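Local structure of RagB/SusD domain protein (Flavobacterium johnsoniae, 5J90) at residues E341-G346 / G351-L356. The protein binds chitin as a SusD-type outer-membrane lipoprotein and probably helps a polysaccharide utilization system capture chitin chains at the cell surface. Numbering follows the deposited sequence.
Sequences EGALRG and GTAQEL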
loop_
_atom_site.group_PDB
_atom_site.type_symbol
_atom_site.label_atom_id
_atom_site.label_comp_id
_atom_site.label_asym_id
_atom_site.label_seq_id
_atom_site.Cartn_x
_atom_site.Cartn_y
_atom_site.Cartn_z
ATOM N N GLU A 341 4.201 -22.671 0.943
ATOM C CA GLU A 341 3.289 -21.552 0.768
ATOM C C GLU A 341 2.825 -21.444 -0.691
ATOM O O GLU A 341 1.644 -21.193 -0.958
ATOM C CB GLU A 341 3.940 -20.245 1.211
ATOM C CG GLU A 341 3.009 -19.064 0.955
ATOM C CD GLU A 341 3.500 -17.738 1.497
ATOM O OE1 GLU A 341 4.558 -17.674 2.158
ATOM O OE2 GLU A 341 2.787 -16.740 1.254
ATOM N N GLY A 342 3.740 -21.626 -1.639
ATOM C CA GLY A 342 3.376 -21.631 -3.046
ATOM C C GLY A 342 2.318 -22.680 -3.344
ATOM O O GLY A 342 1.389 -22.435 -4.127
ATOM N N ALA A 343 2.445 -23.849 -2.720
ATOM C CA ALA A 343 1.471 -24.921 -2.930
ATOM C C ALA A 343 0.109 -24.519 -2.349
ATOM O O ALA A 343 -0.936 -24.787 -2.957
ATOM C CB ALA A 343 1.969 -26.208 -2.300
ATOM N N LEU A 344 0.101 -23.861 -1.193
ATOM C CA LEU A 344 -1.144 -23.326 -0.644
ATOM C C LEU A 344 -1.845 -22.418 -1.638
ATOM O O LEU A 344 -3.078 -22.361 -1.689
ATOM C CB LEU A 344 -0.866 -22.496 0.605
ATOM C CG LEU A 344 -0.781 -23.116 1.986
ATOM C CD1 LEU A 344 -0.911 -21.996 3.016
ATOM C CD2 LEU A 344 -1.862 -24.185 2.190
ATOM N N ARG A 345 -1.052 -21.688 -2.416
ATOM C CA ARG A 345 -1.568 -20.742 -3.396
ATOM C C ARG A 345 -1.906 -21.390 -4.740
ATOM O O ARG A 345 -2.383 -20.723 -5.658
ATOM C CB ARG A 345 -0.577 -19.583 -3.578
ATOM C CG ARG A 345 -0.351 -18.820 -2.280
ATOM C CD ARG A 345 0.594 -17.625 -2.455
ATOM N NE ARG A 345 0.819 -16.979 -1.165
ATOM C CZ ARG A 345 -0.048 -16.153 -0.585
ATOM N NH1 ARG A 345 -1.185 -15.835 -1.187
ATOM N NH2 ARG A 345 0.217 -15.647 0.603
ATOM N N GLY A 346 -1.674 -22.696 -4.852
ATOM C CA GLY A 346 -2.009 -23.418 -6.072
ATOM C C GLY A 346 -0.939 -23.374 -7.152
ATOM O O GLY A 346 -1.189 -23.711 -8.307
ATOM N N GLY A 351 4.988 -30.957 -5.065
ATOM C CA GLY A 351 4.599 -31.453 -3.767
ATOM C C GLY A 351 3.357 -30.765 -3.250
ATOM O O GLY A 351 2.951 -29.699 -3.741
ATOM N N THR A 352 2.751 -31.383 -2.247
ATOM C CA THR A 352 1.627 -30.775 -1.555
ATOM C C THR A 352 2.143 -29.844 -0.458
ATOM O O THR A 352 3.275 -29.988 0.010
ATOM C CB THR A 352 0.725 -31.833 -0.898
ATOM O OG1 THR A 352 1.463 -32.511 0.122
ATOM C CG2 THR A 352 0.221 -32.845 -1.934
ATOM N N ALA A 353 1.305 -28.910 -0.029
ATOM C CA ALA A 353 1.684 -28.029 1.075
ATOM C C ALA A 353 2.114 -28.823 2.310
ATOM O O ALA A 353 3.120 -28.492 2.949
ATOM C CB ALA A 353 0.548 -27.074 1.411
ATOM N N GLN A 354 1.373 -29.880 2.643
ATOM C CA GLN A 354 1.722 -30.665 3.826
ATOM C C GLN A 354 3.079 -31.347 3.677
ATOM O O GLN A 354 3.895 -31.298 4.604
ATOM C CB GLN A 354 0.666 -31.713 4.197
ATOM C CG GLN A 354 1.037 -32.418 5.523
ATOM C CD GLN A 354 0.096 -33.539 5.928
ATOM O OE1 GLN A 354 -0.899 -33.815 5.259
ATOM N NE2 GLN A 354 0.418 -34.200 7.034
ATOM N N GLU A 355 3.325 -31.954 2.517
ATOM C CA GLU A 355 4.588 -32.665 2.283
ATOM C C GLU A 355 5.770 -31.715 2.410
ATOM O O GLU A 355 6.800 -32.046 3.008
ATOM C CB GLU A 355 4.616 -33.289 0.882
ATOM C CG GLU A 355 3.684 -34.470 0.655
ATOM C CD GLU A 355 3.654 -34.909 -0.806
ATOM O OE1 GLU A 355 3.940 -34.079 -1.705
ATOM O OE2 GLU A 355 3.344 -36.096 -1.056
ATOM N N LEU A 356 5.622 -30.526 1.833
ATOM C CA LEU A 356 6.697 -29.543 1.788
ATOM C C LEU A 356 6.954 -28.942 3.169
ATOM O O LEU A 356 8.108 -28.763 3.567
ATOM C CB LEU A 356 6.358 -28.465 0.757
ATOM C CG LEU A 356 6.405 -29.007 -0.674
ATOM C CD1 LEU A 356 5.663 -28.076 -1.626
ATOM C CD2 LEU A 356 7.842 -29.208 -1.134
#
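Gly-351 begins the contact through its backbone: its carbonyl O lies 3.9 Å from Ala-343 CB, and its phi of 114° suits a glycine. Thr-352 follows as the N-cap of helix 353-368. Its OG1 accepts from Glu-355 N at 3.1 Å, while Glu-355 OE1 takes Thr-352 N from above the carboxylate plane in a nearly straight bond of 169°. These reciprocal bonds define a capping box, which closes the N-terminal turn of helix 353-368. At Ala-353 the backbones come closest, with 5.1 Å between its CA and that of Ala-343. The methyl of Ala-343 abuts the backbone of Ala-353, with CB 3.6 Å from Ala-353 N and the Ala-353 methyl to one side of it; such small side chains permit so close an approach. Beside this pair, Leu-344 CD2 reaches Ala-353 CB at 3.8 Å; chi1 of -87° sets the leucine CG anti to the carbonyl carbon and helps bring CD2 over, although CB itself does not point at the other segment. Leu-356, one turn on, brings CD1 to 4.2 Å from Ala-343 CB, roughly at right angles to the direction of Ala-353 CB. No hydrogen bond crosses, so a helix end and a helix start meet by van der Waals packing.

The first helix finishes in a Schellman motif at Gly-346, and a short non-helical connection leads on to Gly-351: an antiparallel helical hairpin, consistent with the TPR-like helical part of SusD proteins. Away from the hairpin interface, Arg-345 grips Glu-341 OE2 side-on through NE and NH2 (2.9 Å for NH2), and Arg-441 is a second salt-bridge partner of that oxygen. Leu-356 also packs back on Tyr-336 and Ala-340 of helix 332-344, whereas Leu-344 rests on helix 413-428 and Glu-341 touches both that helix and helix 196-213.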